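Local coordinates for protein MAU2 chromatid cohesion factor homolog (Saccharomyces cerevisiae, PDB 4XDN) that forms a complex with Scc2 that is required for cohesin to associate with chromosomes, and so serves sister chromatid cohesion, at residues L454-C467 with L508-L522. Residues are numbered along the deposited sequence; the frame is centred on the assembly and turned at random.
Sequences LNCYTVQAARVSRC and LWLFSHFEPFSWNPL. With SO4 (sulfate ion), chain G.
Tyr457 and Ser512 meet where short segments of helices 446-466 and 499-513 run side by side in the same direction, the segment axes 14° apart and 10.3 Å at closest approach. The pair illustrates how near-parallel helices in a largely helical scaffold combine apolar packing with a buried polar link, here the Tyr457-Ser512 pair. CG of Tyr457 stands anti to the backbone N (chi1 178°), which carries the ring across the gap until OH lies 2.6 Å from Ser512 OG, the serine oxygen in the ring plane at its edge. CD1 of Leu522 packs against the same phenol oxygen. A phenylalanine here would probably leave Ser512 without its hydrogen-bonding mate on the other helix. Beside this pair, the Leu508 side chain lies roughly perpendicular to those of Leu454 and Thr458, its CD2 3.5 Å from Thr458 OG1, which hydrogen-bonds back to Leu454 O.

Beyond the second helix the chain passes alongside the C-terminal end of the first. Trp519 N gives Ser465 OG a nearly straight bond (3.1 Å, 173°), an oxygen also hydrogen-bonded to an acidic side chain on the chain of another protein. Asn520 ND2 reaches Val464 O and Ser465 O through weak bonds, and one water links Ala461 O to Ser518 OG. Helix 472-490 flanks the contact, Trp483 meeting the Tyr457 ring and Leu475 touching Val464, while helix 432-440 packs on Val459 and helices 526-543 and 562-575 on Leu510.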
ATOM      1  N   LEU A 454      -3.116  10.099 -19.201  1.00 35.36           N
ATOM      2  CA  LEU A 454      -2.067  10.073 -20.214  1.00 36.25           C
ATOM      3  C   LEU A 454      -2.501   9.273 -21.436  1.00 36.00           C
ATOM      4  O   LEU A 454      -2.273   9.692 -22.575  1.00 36.10           O
ATOM      5  CB  LEU A 454      -0.775   9.493 -19.634  1.00 36.16           C
ATOM      6  CG  LEU A 454      -0.012  10.392 -18.652  1.00 38.46           C
ATOM      7  CD1 LEU A 454       1.137   9.631 -18.020  1.00 38.29           C
ATOM      8  CD2 LEU A 454       0.505  11.647 -19.338  1.00 38.34           C
ATOM      9  N   ASN A 455      -3.123   8.120 -21.204  1.00 35.85           N
ATOM     10  CA  ASN A 455      -3.696   7.345 -22.299  1.00 37.30           C
ATOM     11  C   ASN A 455      -4.785   8.153 -22.990  1.00 38.48           C
ATOM     12  O   ASN A 455      -4.896   8.142 -24.213  1.00 36.71           O
ATOM     13  CB  ASN A 455      -4.270   6.018 -21.803  1.00 35.68           C
ATOM     14  CG  ASN A 455      -3.197   4.994 -21.493  1.00 34.46           C
ATOM     15  OD1 ASN A 455      -2.174   4.924 -22.168  1.00 33.19           O
ATOM     16  ND2 ASN A 455      -3.434   4.186 -20.466  1.00 35.93           N
ATOM     17  N   CYS A 456      -5.582   8.858 -22.192  1.00 41.00           N
ATOM     18  CA  CYS A 456      -6.659   9.685 -22.721  1.00 44.71           C
ATOM     19  C   CYS A 456      -6.098  10.815 -23.579  1.00 43.18           C
ATOM     20  O   CYS A 456      -6.664  11.153 -24.617  1.00 42.07           O
ATOM     21  CB  CYS A 456      -7.507  10.257 -21.582  1.00 48.52           C
ATOM     22  SG  CYS A 456      -8.951  11.192 -22.128  1.00 53.83           S
ATOM     23  N   TYR A 457      -4.984  11.392 -23.139  1.00 41.27           N
ATOM     24  CA  TYR A 457      -4.327  12.456 -23.887  1.00 40.24           C
ATOM     25  C   TYR A 457      -3.781  11.921 -25.207  1.00 40.58           C
ATOM     26  O   TYR A 457      -3.910  12.561 -26.250  1.00 41.67           O
ATOM     27  CB  TYR A 457      -3.196  13.080 -23.064  1.00 38.14           C
ATOM     28  CG  TYR A 457      -2.438  14.165 -23.796  1.00 40.68           C
ATOM     29  CD1 TYR A 457      -1.336  13.860 -24.587  1.00 41.14           C
ATOM     30  CD2 TYR A 457      -2.826  15.496 -23.699  1.00 42.37           C
ATOM     31  CE1 TYR A 457      -0.643  14.849 -25.260  1.00 42.34           C
ATOM     32  CE2 TYR A 457      -2.139  16.492 -24.367  1.00 43.72           C
ATOM     33  CZ  TYR A 457      -1.048  16.164 -25.146  1.00 44.73           C
ATOM     34  OH  TYR A 457      -0.363  17.153 -25.815  1.00 46.76           O
ATOM     35  N   THR A 458      -3.168  10.743 -25.146  1.00 39.01           N
ATOM     36  CA  THR A 458      -2.588  10.101 -26.319  1.00 36.81           C
ATOM     37  C   THR A 458      -3.648   9.860 -27.384  1.00 37.67           C
ATOM     38  O   THR A 458      -3.433  10.142 -28.562  1.00 37.80           O
ATOM     39  CB  THR A 458      -1.922   8.762 -25.941  1.00 35.54           C
ATOM     40  OG1 THR A 458      -0.876   9.004 -24.993  1.00 34.83           O
ATOM     41  CG2 THR A 458      -1.335   8.067 -27.164  1.00 34.75           C
ATOM     42  N   VAL A 459      -4.794   9.338 -26.961  1.00 37.02           N
ATOM     43  CA  VAL A 459      -5.906   9.087 -27.867  1.00 37.85           C
ATOM     44  C   VAL A 459      -6.395  10.386 -28.496  1.00 40.69           C
ATOM     45  O   VAL A 459      -6.549  10.472 -29.712  1.00 41.90           O
ATOM     46  CB  VAL A 459      -7.071   8.388 -27.132  1.00 37.70           C
ATOM     47  CG1 VAL A 459      -8.337   8.359 -27.988  1.00 39.68           C
ATOM     48  CG2 VAL A 459      -6.667   6.977 -26.744  1.00 37.83           C
ATOM     49  N   GLN A 460      -6.635  11.395 -27.665  1.00 41.22           N
ATOM     50  CA  GLN A 460      -7.152  12.671 -28.146  1.00 44.38           C
ATOM     51  C   GLN A 460      -6.151  13.353 -29.074  1.00 43.17           C
ATOM     52  O   GLN A 460      -6.538  13.966 -30.066  1.00 43.06           O
ATOM     53  CB  GLN A 460      -7.492  13.595 -26.972  1.00 45.93           C
ATOM     54  CG  GLN A 460      -8.627  13.097 -26.077  1.00 48.41           C
ATOM     55  CD  GLN A 460     -10.002  13.300 -26.688  1.00 52.27           C
ATOM     56  OE1 GLN A 460     -10.209  13.073 -27.881  1.00 53.84           O
ATOM     57  NE2 GLN A 460     -10.951  13.735 -25.867  1.00 53.83           N
ATOM     58  N   ALA A 461      -4.867  13.239 -28.749  1.00 41.22           N
ATOM     59  CA  ALA A 461      -3.818  13.847 -29.562  1.00 41.63           C
ATOM     60  C   ALA A 461      -3.705  13.134 -30.905  1.00 42.86           C
ATOM     61  O   ALA A 461      -3.442  13.759 -31.932  1.00 44.21           O
ATOM     62  CB  ALA A 461      -2.491  13.813 -28.828  1.00 38.69           C
ATOM     63  N   ALA A 462      -3.905  11.820 -30.887  1.00 42.09           N
ATOM     64  CA  ALA A 462      -3.907  11.033 -32.111  1.00 42.74           C
ATOM     65  C   ALA A 462      -5.065  11.456 -33.004  1.00 45.43           C
ATOM     66  O   ALA A 462      -4.943  11.483 -34.226  1.00 46.23           O
ATOM     67  CB  ALA A 462      -3.998   9.549 -31.793  1.00 41.22           C
ATOM     68  N   ARG A 463      -6.192  11.790 -32.384  1.00 45.79           N
ATOM     69  CA  ARG A 463      -7.378  12.188 -33.128  1.00 48.68           C
ATOM     70  C   ARG A 463      -7.229  13.599 -33.689  1.00 49.66           C
ATOM     71  O   ARG A 463      -7.682  13.877 -34.797  1.00 49.54           O
ATOM     72  CB  ARG A 463      -8.618  12.092 -32.238  1.00 50.65           C
ATOM     73  CG  ARG A 463      -9.003  10.659 -31.918  1.00 50.70           C
ATOM     74  CD  ARG A 463     -10.164  10.576 -30.945  1.00 53.64           C
ATOM     75  NE  ARG A 463     -10.537   9.190 -30.682  1.00 54.12           N
ATOM     76  CZ  ARG A 463     -11.555   8.817 -29.914  1.00 56.61           C
ATOM     77  NH1 ARG A 463     -12.316   9.726 -29.319  1.00 58.50           N
ATOM     78  NH2 ARG A 463     -11.813   7.529 -29.742  1.00 55.51           N
ATOM     79  N   VAL A 464      -6.592  14.485 -32.930  1.00 48.90           N
ATOM     80  CA  VAL A 464      -6.279  15.821 -33.427  1.00 51.25           C
ATOM     81  C   VAL A 464      -5.468  15.711 -34.710  1.00 51.62           C
ATOM     82  O   VAL A 464      -5.630  16.508 -35.634  1.00 53.97           O
ATOM     83  CB  VAL A 464      -5.490  16.650 -32.386  1.00 49.22           C
ATOM     84  CG1 VAL A 464      -4.837  17.878 -33.031  1.00 50.71           C
ATOM     85  CG2 VAL A 464      -6.403  17.077 -31.252  1.00 48.81           C
ATOM     86  N   SER A 465      -4.598  14.709 -34.758  1.00 49.00           N
ATOM     87  CA  SER A 465      -3.708  14.521 -35.894  1.00 51.03           C
ATOM     88  C   SER A 465      -4.451  14.049 -37.142  1.00 51.98           C
ATOM     89  O   SER A 465      -4.230  14.578 -38.229  1.00 51.81           O
ATOM     90  CB  SER A 465      -2.608  13.520 -35.536  1.00 48.35           C
ATOM     91  OG  SER A 465      -1.774  13.263 -36.650  1.00 49.11           O
ATOM     92  N   ARG A 466      -5.337  13.068 -36.985  1.00 53.56           N
ATOM     93  CA  ARG A 466      -5.967  12.425 -38.138  1.00 57.78           C
ATOM     94  C   ARG A 466      -7.344  12.990 -38.488  1.00 63.56           C
ATOM     95  O   ARG A 466      -7.804  12.830 -39.617  1.00 65.83           O
ATOM     96  CB  ARG A 466      -6.087  10.915 -37.901  1.00 54.72           C
ATOM     97  CG  ARG A 466      -7.025  10.506 -36.776  1.00 52.46           C
ATOM     98  CD  ARG A 466      -7.183   8.995 -36.737  1.00 50.56           C
ATOM     99  NE  ARG A 466      -7.979   8.545 -35.600  1.00 49.28           N
ATOM    100  CZ  ARG A 466      -9.308   8.467 -35.584  1.00 49.39           C
ATOM    101  NH1 ARG A 466     -10.019   8.817 -36.647  1.00 49.30           N
ATOM    102  NH2 ARG A 466      -9.929   8.039 -34.493  1.00 49.52           N
ATOM    103  N   CYS A 467      -8.004  13.640 -37.536  1.00 66.69           N
ATOM    104  CA  CYS A 467      -9.345  14.165 -37.786  1.00 72.33           C
ATOM    105  C   CYS A 467      -9.292  15.449 -38.603  1.00 78.50           C
ATOM    106  O   CYS A 467      -8.316  16.197 -38.544  1.00 78.50           O
ATOM    107  CB  CYS A 467     -10.089  14.420 -36.472  1.00 71.89           C
ATOM    108  SG  CYS A 467     -10.510  12.916 -35.547  1.00 70.11           S
ATOM    109  N   LEU A 508       5.331  12.683 -25.011  1.00 35.85           N
ATOM    110  CA  LEU A 508       3.957  12.922 -25.442  1.00 37.22           C
ATOM    111  C   LEU A 508       3.730  14.383 -25.817  1.00 39.00           C
ATOM    112  O   LEU A 508       2.978  14.678 -26.748  1.00 39.80           O
ATOM    113  CB  LEU A 508       2.969  12.509 -24.347  1.00 38.13           C
ATOM    114  CG  LEU A 508       2.824  11.009 -24.077  1.00 38.74           C
ATOM    115  CD1 LEU A 508       1.884  10.781 -22.905  1.00 39.80           C
ATOM    116  CD2 LEU A 508       2.327  10.256 -25.309  1.00 37.51           C
ATOM    117  N   TRP A 509       4.374  15.293 -25.096  1.00 39.48           N
ATOM    118  CA  TRP A 509       4.264  16.715 -25.405  1.00 42.06           C
ATOM    119  C   TRP A 509       4.901  17.012 -26.758  1.00 42.00           C
ATOM    120  O   TRP A 509       4.312  17.695 -27.594  1.00 43.25           O
ATOM    121  CB  TRP A 509       4.924  17.564 -24.319  1.00 43.34           C
ATOM    122  CG  TRP A 509       4.588  19.024 -24.419  1.00 45.89           C
ATOM    123  CD1 TRP A 509       3.562  19.674 -23.793  1.00 46.63           C
ATOM    124  CD2 TRP A 509       5.278  20.017 -25.192  1.00 46.89           C
ATOM    125  NE1 TRP A 509       3.571  21.006 -24.128  1.00 49.00           N
ATOM    126  CE2 TRP A 509       4.614  21.242 -24.985  1.00 49.24           C
ATOM    127  CE3 TRP A 509       6.391  19.987 -26.037  1.00 46.83           C
ATOM    128  CZ2 TRP A 509       5.028  22.427 -25.592  1.00 51.50           C
ATOM    129  CZ3 TRP A 509       6.800  21.167 -26.638  1.00 49.05           C
ATOM    130  CH2 TRP A 509       6.119  22.368 -26.414  1.00 51.35           C
ATOM    131  N   LEU A 510       6.104  16.489 -26.971  1.00 41.16           N
ATOM    132  CA  LEU A 510       6.830  16.734 -28.208  1.00 43.58           C
ATOM    133  C   LEU A 510       6.134  16.081 -29.400  1.00 45.53           C
ATOM    134  O   LEU A 510       6.084  16.657 -30.487  1.00 46.12           O
ATOM    135  CB  LEU A 510       8.270  16.227 -28.089  1.00 41.11           C
ATOM    136  CG  LEU A 510       9.153  17.010 -27.112  1.00 42.30           C
ATOM    137  CD1 LEU A 510      10.483  16.306 -26.900  1.00 41.57           C
ATOM    138  CD2 LEU A 510       9.385  18.431 -27.605  1.00 44.70           C
ATOM    139  N   PHE A 511       5.589  14.885 -29.194  1.00 44.73           N
ATOM    140  CA  PHE A 511       4.839  14.202 -30.244  1.00 42.22           C
ATOM    141  C   PHE A 511       3.622  15.016 -30.676  1.00 42.64           C
ATOM    142  O   PHE A 511       3.243  15.001 -31.847  1.00 44.47           O
ATOM    143  CB  PHE A 511       4.381  12.815 -29.775  1.00 42.75           C
ATOM    144  CG  PHE A 511       5.448  11.743 -29.842  1.00 40.60           C
ATOM    145  CD1 PHE A 511       6.694  11.988 -30.402  1.00 39.56           C
ATOM    146  CD2 PHE A 511       5.188  10.479 -29.343  1.00 39.33           C
ATOM    147  CE1 PHE A 511       7.652  10.995 -30.456  1.00 37.82           C
ATOM    148  CE2 PHE A 511       6.144   9.484 -29.396  1.00 37.52           C
ATOM    149  CZ  PHE A 511       7.376   9.742 -29.952  1.00 36.39           C
ATOM    150  N   SER A 512       3.018  15.725 -29.728  1.00 41.63           N
ATOM    151  CA  SER A 512       1.777  16.448 -29.985  1.00 42.42           C
ATOM    152  C   SER A 512       1.995  17.912 -30.383  1.00 44.68           C
ATOM    153  O   SER A 512       1.035  18.610 -30.719  1.00 46.23           O
ATOM    154  CB  SER A 512       0.877  16.383 -28.751  1.00 44.01           C
ATOM    155  OG  SER A 512       1.530  16.924 -27.615  1.00 45.74           O
ATOM    156  N   HIS A 513       3.247  18.368 -30.355  1.00 45.07           N
ATOM    157  CA  HIS A 513       3.566  19.767 -30.649  1.00 47.43           C
ATOM    158  C   HIS A 513       4.559  19.946 -31.801  1.00 47.93           C
ATOM    159  O   HIS A 513       4.907  21.074 -32.145  1.00 49.98           O
ATOM    160  CB  HIS A 513       4.121  20.449 -29.393  1.00 48.25           C
ATOM    161  CG  HIS A 513       3.090  20.705 -28.339  1.00 48.75           C
ATOM    162  ND1 HIS A 513       2.716  19.752 -27.412  1.00 47.89           N
ATOM    163  CD2 HIS A 513       2.346  21.802 -28.065  1.00 51.29           C
ATOM    164  CE1 HIS A 513       1.793  20.254 -26.615  1.00 49.08           C
ATOM    165  NE2 HIS A 513       1.549  21.499 -26.989  1.00 51.49           N
ATOM    166  N   PHE A 514       5.003  18.842 -32.397  1.00 46.18           N
ATOM    167  CA  PHE A 514       6.007  18.891 -33.462  1.00 47.57           C
ATOM    168  C   PHE A 514       5.688  17.964 -34.627  1.00 46.00           C
ATOM    169  O   PHE A 514       5.342  16.800 -34.434  1.00 43.79           O
ATOM    170  CB  PHE A 514       7.387  18.517 -32.916  1.00 48.41           C
ATOM    171  CG  PHE A 514       8.126  19.657 -32.281  1.00 51.55           C
ATOM    172  CD1 PHE A 514       7.958  19.947 -30.939  1.00 51.62           C
ATOM    173  CD2 PHE A 514       9.005  20.425 -33.025  1.00 54.08           C
ATOM    174  CE1 PHE A 514       8.645  20.993 -30.353  1.00 54.45           C
ATOM    175  CE2 PHE A 514       9.692  21.470 -32.445  1.00 56.47           C
ATOM    176  CZ  PHE A 514       9.514  21.754 -31.108  1.00 56.49           C
ATOM    177  N   GLU A 515       5.817  18.488 -35.841  1.00 49.09           N
ATOM    178  CA  GLU A 515       5.891  17.640 -37.020  1.00 48.45           C
ATOM    179  C   GLU A 515       7.295  17.045 -37.051  1.00 48.82           C
ATOM    180  O   GLU A 515       8.235  17.658 -36.544  1.00 50.34           O
ATOM    181  CB  GLU A 515       5.599  18.431 -38.297  1.00 51.98           C
ATOM    182  CG  GLU A 515       4.211  19.045 -38.344  1.00 54.22           C
ATOM    183  CD  GLU A 515       3.855  19.583 -39.714  1.00 58.25           C
ATOM    184  OE1 GLU A 515       3.865  20.821 -39.890  1.00 59.96           O
ATOM    185  OE2 GLU A 515       3.561  18.766 -40.613  1.00 56.99           O
ATOM    186  N   PRO A 516       7.456  15.852 -37.641  1.00 47.20           N
ATOM    187  CA  PRO A 516       6.461  15.019 -38.318  1.00 48.55           C
ATOM    188  C   PRO A 516       5.886  13.939 -37.403  1.00 43.98           C
ATOM    189  O   PRO A 516       5.575  12.840 -37.861  1.00 42.21           O
ATOM    190  CB  PRO A 516       7.272  14.407 -39.456  1.00 51.25           C
ATOM    191  CG  PRO A 516       8.627  14.191 -38.833  1.00 50.75           C
ATOM    192  CD  PRO A 516       8.804  15.271 -37.777  1.00 48.37           C
ATOM    193  N   PHE A 517       5.754  14.252 -36.118  1.00 41.62           N
ATOM    194  CA  PHE A 517       5.213  13.302 -35.154  1.00 40.15           C
ATOM    195  C   PHE A 517       3.693  13.430 -35.077  1.00 41.25           C
ATOM    196  O   PHE A 517       3.006  12.524 -34.601  1.00 40.43           O
ATOM    197  CB  PHE A 517       5.855  13.519 -33.783  1.00 43.11           C
ATOM    198  CG  PHE A 517       7.352  13.629 -33.836  1.00 44.48           C
ATOM    199  CD1 PHE A 517       8.121  12.555 -34.251  1.00 43.02           C
ATOM    200  CD2 PHE A 517       7.988  14.807 -33.484  1.00 45.31           C
ATOM    201  CE1 PHE A 517       9.500  12.652 -34.311  1.00 43.46           C
ATOM    202  CE2 PHE A 517       9.367  14.911 -33.542  1.00 46.08           C
ATOM    203  CZ  PHE A 517      10.123  13.832 -33.957  1.00 45.37           C
ATOM    204  N   SER A 518       3.181  14.561 -35.558  1.00 43.07           N
ATOM    205  CA  SER A 518       1.745  14.785 -35.683  1.00 43.23           C
ATOM    206  C   SER A 518       1.469  15.590 -36.945  1.00 44.40           C
ATOM    207  O   SER A 518       2.310  16.378 -37.370  1.00 45.13           O
ATOM    208  CB  SER A 518       1.200  15.518 -34.457  1.00 42.83           C
ATOM    209  OG  SER A 518      -0.186  15.790 -34.596  1.00 43.84           O
ATOM    210  N   TRP A 519       0.300  15.390 -37.547  1.00 45.73           N
ATOM    211  CA  TRP A 519      -0.079  16.163 -38.729  1.00 51.92           C
ATOM    212  C   TRP A 519      -0.564  17.555 -38.330  1.00 52.42           C
ATOM    213  O   TRP A 519      -0.344  18.527 -39.056  1.00 51.73           O
ATOM    214  CB  TRP A 519      -1.162  15.439 -39.531  1.00 56.53           C
ATOM    215  CG  TRP A 519      -0.666  14.223 -40.257  1.00 60.07           C
ATOM    216  CD1 TRP A 519      -0.887  12.920 -39.917  1.00 60.77           C
ATOM    217  CD2 TRP A 519       0.137  14.197 -41.442  1.00 62.78           C
ATOM    218  NE1 TRP A 519      -0.275  12.083 -40.819  1.00 61.86           N
ATOM    219  CE2 TRP A 519       0.361  12.843 -41.766  1.00 63.04           C
ATOM    220  CE3 TRP A 519       0.688  15.185 -42.263  1.00 65.06           C
ATOM    221  CZ2 TRP A 519       1.112  12.453 -42.874  1.00 63.10           C
ATOM    222  CZ3 TRP A 519       1.433  14.795 -43.364  1.00 65.48           C
ATOM    223  CH2 TRP A 519       1.638  13.442 -43.658  1.00 64.15           C
ATOM    224  N   ASN A 520      -1.225  17.641 -37.177  1.00 50.82           N
ATOM    225  CA  ASN A 520      -1.726  18.911 -36.657  1.00 52.38           C
ATOM    226  C   ASN A 520      -1.206  19.183 -35.248  1.00 50.96           C
ATOM    227  O   ASN A 520      -1.931  19.006 -34.272  1.00 49.49           O
ATOM    228  CB  ASN A 520      -3.255  18.920 -36.660  1.00 54.10           C
ATOM    229  CG  ASN A 520      -3.833  18.717 -38.048  1.00 56.06           C
ATOM    230  OD1 ASN A 520      -3.849  19.637 -38.865  1.00 59.34           O
ATOM    231  ND2 ASN A 520      -4.312  17.508 -38.319  1.00 54.36           N
ATOM    232  N   PRO A 521       0.060  19.621 -35.141  1.00 51.36           N
ATOM    233  CA  PRO A 521       0.664  19.881 -33.830  1.00 50.49           C
ATOM    234  C   PRO A 521      -0.034  21.014 -33.084  1.00 53.69           C
ATOM    235  O   PRO A 521      -0.496  21.967 -33.711  1.00 54.87           O
ATOM    236  CB  PRO A 521       2.108  20.260 -34.177  1.00 51.27           C
ATOM    237  CG  PRO A 521       2.040  20.771 -35.571  1.00 53.16           C
ATOM    238  CD  PRO A 521       0.972  19.971 -36.245  1.00 51.97           C
ATOM    239  N   LEU A 522      -0.108  20.903 -31.761  1.00 51.38           N
ATOM    240  CA  LEU A 522      -0.749  21.924 -30.942  1.00 53.47           C
ATOM    241  C   LEU A 522       0.119  23.176 -30.864  1.00 54.99           C
ATOM    242  O   LEU A 522       1.335  23.096 -31.037  1.00 54.37           O
ATOM    243  CB  LEU A 522      -1.021  21.394 -29.535  1.00 52.88           C
ATOM    244  CG  LEU A 522      -1.988  20.215 -29.427  1.00 52.59           C
ATOM    245  CD1 LEU A 522      -1.864  19.560 -28.062  1.00 52.04           C
ATOM    246  CD2 LEU A 522      -3.420  20.669 -29.675  1.00 55.14           C
TER
HETATM  247  S   SO4 G 705     -14.763   7.551 -26.985  1.00184.71           S
HETATM  248  O1  SO4 G 705     -13.465   6.958 -26.677  1.00184.16           O
HETATM  249  O2  SO4 G 705     -15.676   7.327 -25.870  1.00184.82           O
HETATM  250  O3  SO4 G 705     -14.602   8.986 -27.203  1.00184.75           O
HETATM  251  O4  SO4 G 705     -15.306   6.935 -28.192  1.00185.65           O
HETATM  252  O   HOH W   1      -1.252  15.226 -32.332  1.00 41.90           O